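Local coordinates for protein pyoverdine synthetase F (Pseudomonas aeruginosa PAO1, PDB 6CUL) that is a pyoverdine synthetase that folds as a single alpha/beta domain on a mixed, Rossmann-like central sheet, at residues L37-E42 with A263-L268; V56-D61 with K97-L102. All blocks are in the same frame, centred on the assembly; numbering follows the deposited sequence.

Interaction 1: residues L37-E42 with A263-L268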
ATOM      1  N   LEU A  37      -6.891   2.418  -2.608  1.00 32.49           N
ATOM      2  CA  LEU A  37      -8.217   2.186  -2.132  1.00 28.06           C
ATOM      3  C   LEU A  37      -9.278   2.746  -3.060  1.00 30.78           C
ATOM      4  O   LEU A  37     -10.237   2.137  -3.291  1.00 27.11           O
ATOM      5  CB  LEU A  37      -8.370   2.734  -0.730  1.00 31.39           C
ATOM      6  CG  LEU A  37      -9.646   2.435   0.032  1.00 36.87           C
ATOM      7  CD1 LEU A  37      -9.713   0.984   0.343  1.00 30.87           C
ATOM      8  CD2 LEU A  37      -9.817   3.246   1.295  1.00 39.85           C
ATOM      9  N   GLU A  38      -9.063   3.910  -3.604  1.00 35.08           N
ATOM     10  CA  GLU A  38     -10.024   4.470  -4.532  1.00 37.41           C
ATOM     11  C   GLU A  38     -10.172   3.592  -5.758  1.00 32.38           C
ATOM     12  O   GLU A  38     -11.239   3.437  -6.223  1.00 35.90           O
ATOM     13  CB  GLU A  38      -9.700   5.884  -4.938  1.00 32.58           C
ATOM     14  CG  GLU A  38     -10.850   6.533  -5.628  1.00 28.90           C
ATOM     15  CD  GLU A  38     -10.721   7.996  -5.748  1.00 36.15           C
ATOM     16  OE1 GLU A  38      -9.682   8.494  -5.489  1.00 38.06           O
ATOM     17  OE2 GLU A  38     -11.661   8.664  -6.092  1.00 47.33           O
ATOM     18  N   SER A  39      -9.086   3.053  -6.245  1.00 24.45           N
ATOM     19  CA  SER A  39      -9.186   2.185  -7.329  1.00 27.14           C
ATOM     20  C   SER A  39      -9.974   0.930  -6.972  1.00 30.40           C
ATOM     21  O   SER A  39     -10.700   0.512  -7.771  1.00 26.61           O
ATOM     22  CB  SER A  39      -7.835   1.850  -7.934  1.00 36.42           C
ATOM     23  OG  SER A  39      -8.027   1.596  -9.249  1.00 27.04           O
ATOM     24  N   LEU A  40      -9.747   0.353  -5.814  1.00 24.08           N
ATOM     25  CA  LEU A  40     -10.454  -0.804  -5.294  1.00 25.54           C
ATOM     26  C   LEU A  40     -11.917  -0.541  -5.046  1.00 24.01           C
ATOM     27  O   LEU A  40     -12.700  -1.363  -5.262  1.00 23.59           O
ATOM     28  CB  LEU A  40      -9.773  -1.340  -4.060  1.00 17.24           C
ATOM     29  CG  LEU A  40     -10.151  -2.636  -3.456  1.00 14.61           C
ATOM     30  CD1 LEU A  40      -9.968  -3.708  -4.459  1.00 25.77           C
ATOM     31  CD2 LEU A  40      -9.311  -2.930  -2.259  1.00 28.18           C
ATOM     32  N   VAL A  41     -12.228   0.622  -4.562  1.00 27.37           N
ATOM     33  CA  VAL A  41     -13.609   1.025  -4.401  1.00 29.85           C
ATOM     34  C   VAL A  41     -14.294   1.077  -5.769  1.00 30.37           C
ATOM     35  O   VAL A  41     -15.308   0.532  -5.922  1.00 23.14           O
ATOM     36  CB  VAL A  41     -13.728   2.330  -3.620  1.00 18.72           C
ATOM     37  CG1 VAL A  41     -15.103   2.916  -3.732  1.00 25.38           C
ATOM     38  CG2 VAL A  41     -13.362   2.098  -2.191  1.00 30.30           C
ATOM     39  N   GLU A  42     -13.680   1.675  -6.749  1.00 25.37           N
ATOM     40  CA  GLU A  42     -14.208   1.660  -8.072  1.00 23.49           C
ATOM     41  C   GLU A  42     -14.341   0.242  -8.650  1.00 28.14           C
ATOM     42  O   GLU A  42     -15.263  -0.013  -9.328  1.00 23.92           O
ATOM     43  CB  GLU A  42     -13.335   2.469  -8.960  1.00 24.48           C
ATOM     44  CG  GLU A  42     -13.280   3.896  -8.554  1.00 34.90           C
ATOM     45  CD  GLU A  42     -12.273   4.697  -9.293  1.00 28.16           C
ATOM     46  OE1 GLU A  42     -12.379   5.876  -9.219  1.00 28.39           O
ATOM     47  OE2 GLU A  42     -11.438   4.140  -9.930  1.00 18.44           O
ATOM     48  N   ALA A 263      -2.935  -5.543 -10.942  1.00 23.82           N
ATOM     49  CA  ALA A 263      -2.517  -6.652 -10.188  1.00 30.19           C
ATOM     50  C   ALA A 263      -3.381  -6.853  -8.970  1.00 30.93           C
ATOM     51  O   ALA A 263      -3.698  -7.940  -8.680  1.00 23.84           O
ATOM     52  CB  ALA A 263      -1.052  -6.541  -9.819  1.00 25.26           C
ATOM     53  N   LEU A 264      -3.723  -5.815  -8.254  1.00 32.63           N
ATOM     54  CA  LEU A 264      -4.528  -6.008  -7.127  1.00 27.75           C
ATOM     55  C   LEU A 264      -5.889  -6.571  -7.492  1.00 25.92           C
ATOM     56  O   LEU A 264      -6.336  -7.404  -6.820  1.00 17.15           O
ATOM     57  CB  LEU A 264      -4.647  -4.735  -6.327  1.00 44.50           C
ATOM     58  CG  LEU A 264      -5.758  -4.584  -5.324  1.00 18.24           C
ATOM     59  CD1 LEU A 264      -5.601  -5.455  -4.126  1.00 15.13           C
ATOM     60  CD2 LEU A 264      -5.943  -3.138  -5.028  1.00 16.10           C
ATOM     61  N   HIS A 265      -6.551  -6.063  -8.500  1.00 26.34           N
ATOM     62  CA  HIS A 265      -7.821  -6.627  -8.893  1.00 26.54           C
ATOM     63  C   HIS A 265      -7.762  -8.045  -9.489  1.00 28.09           C
ATOM     64  O   HIS A 265      -8.444  -8.890  -9.064  1.00 29.89           O
ATOM     65  CB  HIS A 265      -8.552  -5.702  -9.818  1.00 30.24           C
ATOM     66  CG  HIS A 265      -8.508  -4.257  -9.405  1.00 34.80           C
ATOM     67  ND1 HIS A 265      -8.797  -3.235 -10.265  1.00 30.97           N
ATOM     68  CD2 HIS A 265      -8.100  -3.677  -8.263  1.00 30.87           C
ATOM     69  CE1 HIS A 265      -8.605  -2.094  -9.660  1.00 33.98           C
ATOM     70  NE2 HIS A 265      -8.177  -2.335  -8.448  1.00 35.03           N
ATOM     71  N   GLU A 266      -6.888  -8.297 -10.422  1.00 29.00           N
ATOM     72  CA  GLU A 266      -6.756  -9.619 -10.943  1.00 34.96           C
ATOM     73  C   GLU A 266      -6.347 -10.584  -9.863  1.00 34.12           C
ATOM     74  O   GLU A 266      -6.861 -11.624  -9.852  1.00 27.32           O
ATOM     75  CB  GLU A 266      -5.763  -9.711 -12.066  1.00 40.38           C
ATOM     76  CG  GLU A 266      -6.286  -9.308 -13.417  1.00 35.22           C
ATOM     77  CD  GLU A 266      -5.328  -9.606 -14.525  1.00 43.62           C
ATOM     78  OE1 GLU A 266      -4.153  -9.271 -14.454  1.00 39.59           O
ATOM     79  OE2 GLU A 266      -5.777 -10.201 -15.473  1.00 41.51           O
ATOM     80  N   GLY A 267      -5.463 -10.183  -8.971  1.00 30.78           N
ATOM     81  CA  GLY A 267      -5.087 -11.013  -7.884  1.00 34.90           C
ATOM     82  C   GLY A 267      -6.266 -11.341  -6.970  1.00 34.62           C
ATOM     83  O   GLY A 267      -6.380 -12.435  -6.585  1.00 31.56           O
ATOM     84  N   LEU A 268      -7.098 -10.384  -6.610  1.00 31.41           N
ATOM     85  CA  LEU A 268      -8.263 -10.670  -5.813  1.00 30.83           C
ATOM     86  C   LEU A 268      -9.236 -11.620  -6.579  1.00 25.98           C
ATOM     87  O   LEU A 268      -9.624 -12.599  -6.068  1.00 22.03           O
ATOM     88  CB  LEU A 268      -8.962  -9.384  -5.332  1.00 33.01           C
ATOM     89  CG  LEU A 268      -8.337  -8.468  -4.262  1.00 33.14           C
ATOM     90  CD1 LEU A 268      -9.072  -7.161  -4.066  1.00 27.89           C
ATOM     91  CD2 LEU A 268      -8.095  -9.084  -2.912  1.00 35.89           C
TER
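Helix-on-helix packing in the layer beside the central mixed sheet of this Rossmann-like fold brings Leu40 of helix 36-46 against Leu264 and Leu268 of helix 248-271. Over the segments 37-42 and 263-268 the two axes approach to 10.6 Å and run in broadly the same direction, with a signed crossing angle of -46°. The backbones are nearest where the CA atoms of Leu40 and His265 lie 7.3 Å apart, and the segments together bury 186 Å².

The apolar part converges on one methyl. Leu40 CD1 meets Leu268 CD1 at 3.6 Å and Leu264 CD2 at 4.1 Å, and its side chain crosses each of the other two at about a right angle. Leu264 and Leu268 are one helical turn apart, so both face the same partner. The CB bond of Leu40 does not point at the second helix; it is CD1, beyond CG, that reaches it. In Leu268, CD1 is anti to CA (chi2 172°), which extends the chain toward that methyl.

Leu49 of helix 49-52 touches Leu40, His265 and Leu268 alike. On the sheet side, Tyr8 and Leu6 of strand 6-9 meet Leu40 and Leu268 respectively, while Phe221 of strand 216-223 meets both Leu264 and Leu268; the contact therefore joins two helices to the sheet and includes none of the residues that bind the ligand.

His265 flanks the leucines. Its imidazole comes up to the backbone of helix 36-46 in van der Waals range, with Leu40 N 4.1 Å from His265 NE2, set obliquely to the ring. Ser39 OG lies at the ring edge, in its plane, 3.8 Å from His265 CE1.

Interaction 2: residues V56-D61 with K97-L102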
ATOM      1  N   VAL A  56     -14.768  -4.631   4.350  1.00 52.25           N
ATOM      2  CA  VAL A  56     -15.369  -4.471   5.652  1.00 50.48           C
ATOM      3  C   VAL A  56     -14.761  -3.421   6.541  1.00 47.75           C
ATOM      4  O   VAL A  56     -15.464  -2.714   7.162  1.00 59.66           O
ATOM      5  CB  VAL A  56     -15.588  -5.818   6.354  1.00 49.44           C
ATOM      6  CG1 VAL A  56     -16.529  -6.652   5.549  1.00 46.51           C
ATOM      7  CG2 VAL A  56     -14.292  -6.534   6.595  1.00 41.03           C
ATOM      8  N   GLY A  57     -13.469  -3.286   6.570  1.00 37.08           N
ATOM      9  CA  GLY A  57     -12.877  -2.258   7.368  1.00 38.96           C
ATOM     10  C   GLY A  57     -11.697  -1.626   6.710  1.00 42.76           C
ATOM     11  O   GLY A  57     -11.006  -2.260   5.999  1.00 43.03           O
ATOM     12  N   VAL A  58     -11.469  -0.366   6.973  1.00 44.12           N
ATOM     13  CA  VAL A  58     -10.325   0.307   6.379  1.00 46.50           C
ATOM     14  C   VAL A  58      -9.445   0.826   7.514  1.00 44.36           C
ATOM     15  O   VAL A  58      -9.515   1.953   7.890  1.00 48.94           O
ATOM     16  CB  VAL A  58     -10.716   1.482   5.424  1.00 37.73           C
ATOM     17  CG1 VAL A  58      -9.488   2.160   4.884  1.00 45.81           C
ATOM     18  CG2 VAL A  58     -11.570   1.020   4.264  1.00 29.76           C
ATOM     19  N   ILE A  59      -8.645  -0.050   8.039  1.00 31.74           N
ATOM     20  CA  ILE A  59      -7.745   0.202   9.104  1.00 32.17           C
ATOM     21  C   ILE A  59      -6.511   1.050   8.736  1.00 33.16           C
ATOM     22  O   ILE A  59      -6.004   0.977   7.696  1.00 38.68           O
ATOM     23  CB  ILE A  59      -7.358  -1.153   9.719  1.00 33.34           C
ATOM     24  CG1 ILE A  59      -8.607  -2.004   9.979  1.00 41.50           C
ATOM     25  CG2 ILE A  59      -6.582  -0.985  11.001  1.00 40.47           C
ATOM     26  CD1 ILE A  59      -8.417  -3.468   9.990  1.00 34.54           C
ATOM     27  N   TYR A  60      -6.107   1.912   9.614  1.00 40.17           N
ATOM     28  CA  TYR A  60      -4.959   2.733   9.399  1.00 39.06           C
ATOM     29  C   TYR A  60      -4.214   2.757  10.727  1.00 36.28           C
ATOM     30  O   TYR A  60      -4.810   2.771  11.733  1.00 43.81           O
ATOM     31  CB  TYR A  60      -5.375   4.089   8.843  1.00 35.39           C
ATOM     32  CG  TYR A  60      -5.817   5.027   9.828  1.00 38.60           C
ATOM     33  CD1 TYR A  60      -7.081   5.029  10.332  1.00 38.97           C
ATOM     34  CD2 TYR A  60      -4.946   5.911  10.309  1.00 41.20           C
ATOM     35  CE1 TYR A  60      -7.412   5.930  11.298  1.00 43.11           C
ATOM     36  CE2 TYR A  60      -5.264   6.815  11.257  1.00 37.05           C
ATOM     37  CZ  TYR A  60      -6.483   6.824  11.733  1.00 41.52           C
ATOM     38  OH  TYR A  60      -6.684   7.744  12.655  1.00 55.36           O
ATOM     39  N   ASP A  61      -2.921   2.728  10.724  1.00 29.65           N
ATOM     40  CA  ASP A  61      -2.217   2.715  11.949  1.00 36.70           C
ATOM     41  C   ASP A  61      -1.660   3.992  12.540  1.00 36.49           C
ATOM     42  O   ASP A  61      -1.094   3.925  13.563  1.00 33.68           O
ATOM     43  CB  ASP A  61      -1.052   1.782  11.802  1.00 38.42           C
ATOM     44  CG  ASP A  61       0.113   2.421  11.207  1.00 35.01           C
ATOM     45  OD1 ASP A  61       0.031   2.966  10.159  1.00 32.89           O
ATOM     46  OD2 ASP A  61       1.126   2.350  11.779  1.00 29.29           O
ATOM     47  N   LYS A  97     -21.978   2.165   0.931  1.00 72.67           N
ATOM     48  CA  LYS A  97     -21.524   2.416   2.269  1.00 73.08           C
ATOM     49  C   LYS A  97     -20.646   3.642   2.090  1.00 75.54           C
ATOM     50  O   LYS A  97     -19.852   3.687   1.171  1.00 78.09           O
ATOM     51  CB  LYS A  97     -20.631   1.308   2.815  1.00 64.06           C
ATOM     52  CG  LYS A  97     -21.160  -0.100   2.818  1.00 77.04           C
ATOM     53  CD  LYS A  97     -20.171  -1.008   3.532  1.00 80.53           C
ATOM     54  CE  LYS A  97     -20.493  -2.485   3.404  1.00 66.27           C
ATOM     55  NZ  LYS A  97     -19.740  -3.319   4.357  1.00 59.19           N
ATOM     56  N   THR A  98     -20.764   4.624   2.960  1.00 71.26           N
ATOM     57  CA  THR A  98     -19.945   5.808   2.921  1.00 68.84           C
ATOM     58  C   THR A  98     -18.549   5.302   3.181  1.00 60.41           C
ATOM     59  O   THR A  98     -18.365   4.630   4.119  1.00 51.74           O
ATOM     60  CB  THR A  98     -20.370   6.758   4.039  1.00 59.61           C
ATOM     61  OG1 THR A  98     -21.722   7.113   3.883  1.00 60.32           O
ATOM     62  CG2 THR A  98     -19.603   7.934   4.029  1.00 63.94           C
ATOM     63  N   LEU A  99     -17.569   5.613   2.348  1.00 56.06           N
ATOM     64  CA  LEU A  99     -16.242   5.065   2.557  1.00 56.55           C
ATOM     65  C   LEU A  99     -15.585   5.494   3.838  1.00 56.36           C
ATOM     66  O   LEU A  99     -14.946   4.685   4.474  1.00 42.13           O
ATOM     67  CB  LEU A  99     -15.324   5.313   1.387  1.00 53.23           C
ATOM     68  CG  LEU A  99     -13.898   4.936   1.578  1.00 50.05           C
ATOM     69  CD1 LEU A  99     -13.591   3.497   1.280  1.00 53.52           C
ATOM     70  CD2 LEU A  99     -13.100   5.730   0.644  1.00 49.93           C
ATOM     71  N   ASN A 100     -15.782   6.754   4.176  1.00 54.51           N
ATOM     72  CA  ASN A 100     -15.250   7.339   5.420  1.00 47.46           C
ATOM     73  C   ASN A 100     -15.747   6.680   6.695  1.00 47.40           C
ATOM     74  O   ASN A 100     -15.037   6.568   7.636  1.00 41.73           O
ATOM     75  CB  ASN A 100     -15.464   8.817   5.450  1.00 53.65           C
ATOM     76  CG  ASN A 100     -14.549   9.513   4.532  1.00 54.55           C
ATOM     77  OD1 ASN A 100     -13.390   9.536   4.783  1.00 57.28           O
ATOM     78  ND2 ASN A 100     -15.052  10.035   3.445  1.00 55.78           N
ATOM     79  N   ASP A 101     -16.941   6.163   6.652  1.00 48.55           N
ATOM     80  CA  ASP A 101     -17.467   5.430   7.716  1.00 40.83           C
ATOM     81  C   ASP A 101     -16.676   4.163   7.959  1.00 38.90           C
ATOM     82  O   ASP A 101     -16.850   3.626   8.949  1.00 35.96           O
ATOM     83  CB  ASP A 101     -18.929   5.136   7.488  1.00 45.53           C
ATOM     84  CG  ASP A 101     -19.770   6.374   7.279  1.00 40.26           C
ATOM     85  OD1 ASP A 101     -19.378   7.496   7.458  1.00 36.74           O
ATOM     86  OD2 ASP A 101     -20.868   6.205   6.884  1.00 45.79           O
ATOM     87  N   LEU A 102     -15.879   3.672   7.063  1.00 45.41           N
ATOM     88  CA  LEU A 102     -15.108   2.474   7.373  1.00 42.51           C
ATOM     89  C   LEU A 102     -13.715   2.652   7.952  1.00 36.50           C
ATOM     90  O   LEU A 102     -13.087   1.708   8.145  1.00 37.28           O
ATOM     91  CB  LEU A 102     -15.001   1.569   6.167  1.00 42.55           C
ATOM     92  CG  LEU A 102     -16.241   1.116   5.467  1.00 44.04           C
ATOM     93  CD1 LEU A 102     -15.904   0.643   4.086  1.00 40.18           C
ATOM     94  CD2 LEU A 102     -16.908   0.048   6.258  1.00 38.82           C
TER
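Leu102 meets Val58 and Val56 with three different parts of itself: its carbonyl oxygen, its CB and its CD2 methyl. Leu102 O accepts a hydrogen bond from Val58 N at 2.9 Å, with an N-H...O angle of 154°. Leu102 O also lies 3.6 Å from Val58 CB, so one backbone atom both receives the bond and packs against the root of the side chain. Val58 has CG1 anti to its backbone N (chi1 178°), which leaves CG2 beside that N; Val58 CG2 therefore lies on the bonded flank and touches Leu102 CB at 4.0 Å. The two side chains cross at about a right angle.

This pairing starts a parallel strand association at the border of the central sheet. Strand 55-60 leads through helix 67-72 and a long loop to strand 103-105, the outermost strand on that side, and backbone bonds of Val58 and Tyr60 with Leu104 carry on from the bond at Leu102.

Leu102 CG stands beside its own N (chi1 -55°). From there the CD2 branch of Leu102 comes within 3.2 Å of Val56 O, a tight approach of methyl to carbonyl. Leu102 N bonds back to Leu99 O at 2.9 Å, a 3-10-type i to i-3 bond. Leu99 touches more loosely, its CD1 lying 4.4 Å from Val58 CG2. Nearby, Lys97 NZ forms a salt bridge with Glu54.

In the fold
The centres of interactions 1 and 2 lie 15 Å apart, and helix 36-46 connects them. Leu40 serves interaction 1, whereas Leu37 and Val41 of the same helix reach interaction 2: Val41 CG2 is 3.7 Å from Leu99 CD1, and Leu37 CD2 is 3.8 Å from Val58 CG1. In sequence both segments of interaction 2 fall between the two segments of interaction 1, which are 221 residues apart. The two contacts thus link helix 248-271 through helix 36-46 to strand 55-60 and the loop leading into edge strand 103-105. Ligand-pocket residues from Pro67 to Asp75 fall between the segments of interaction 2, and those from Thr109 to Pro114 follow strand 103-105.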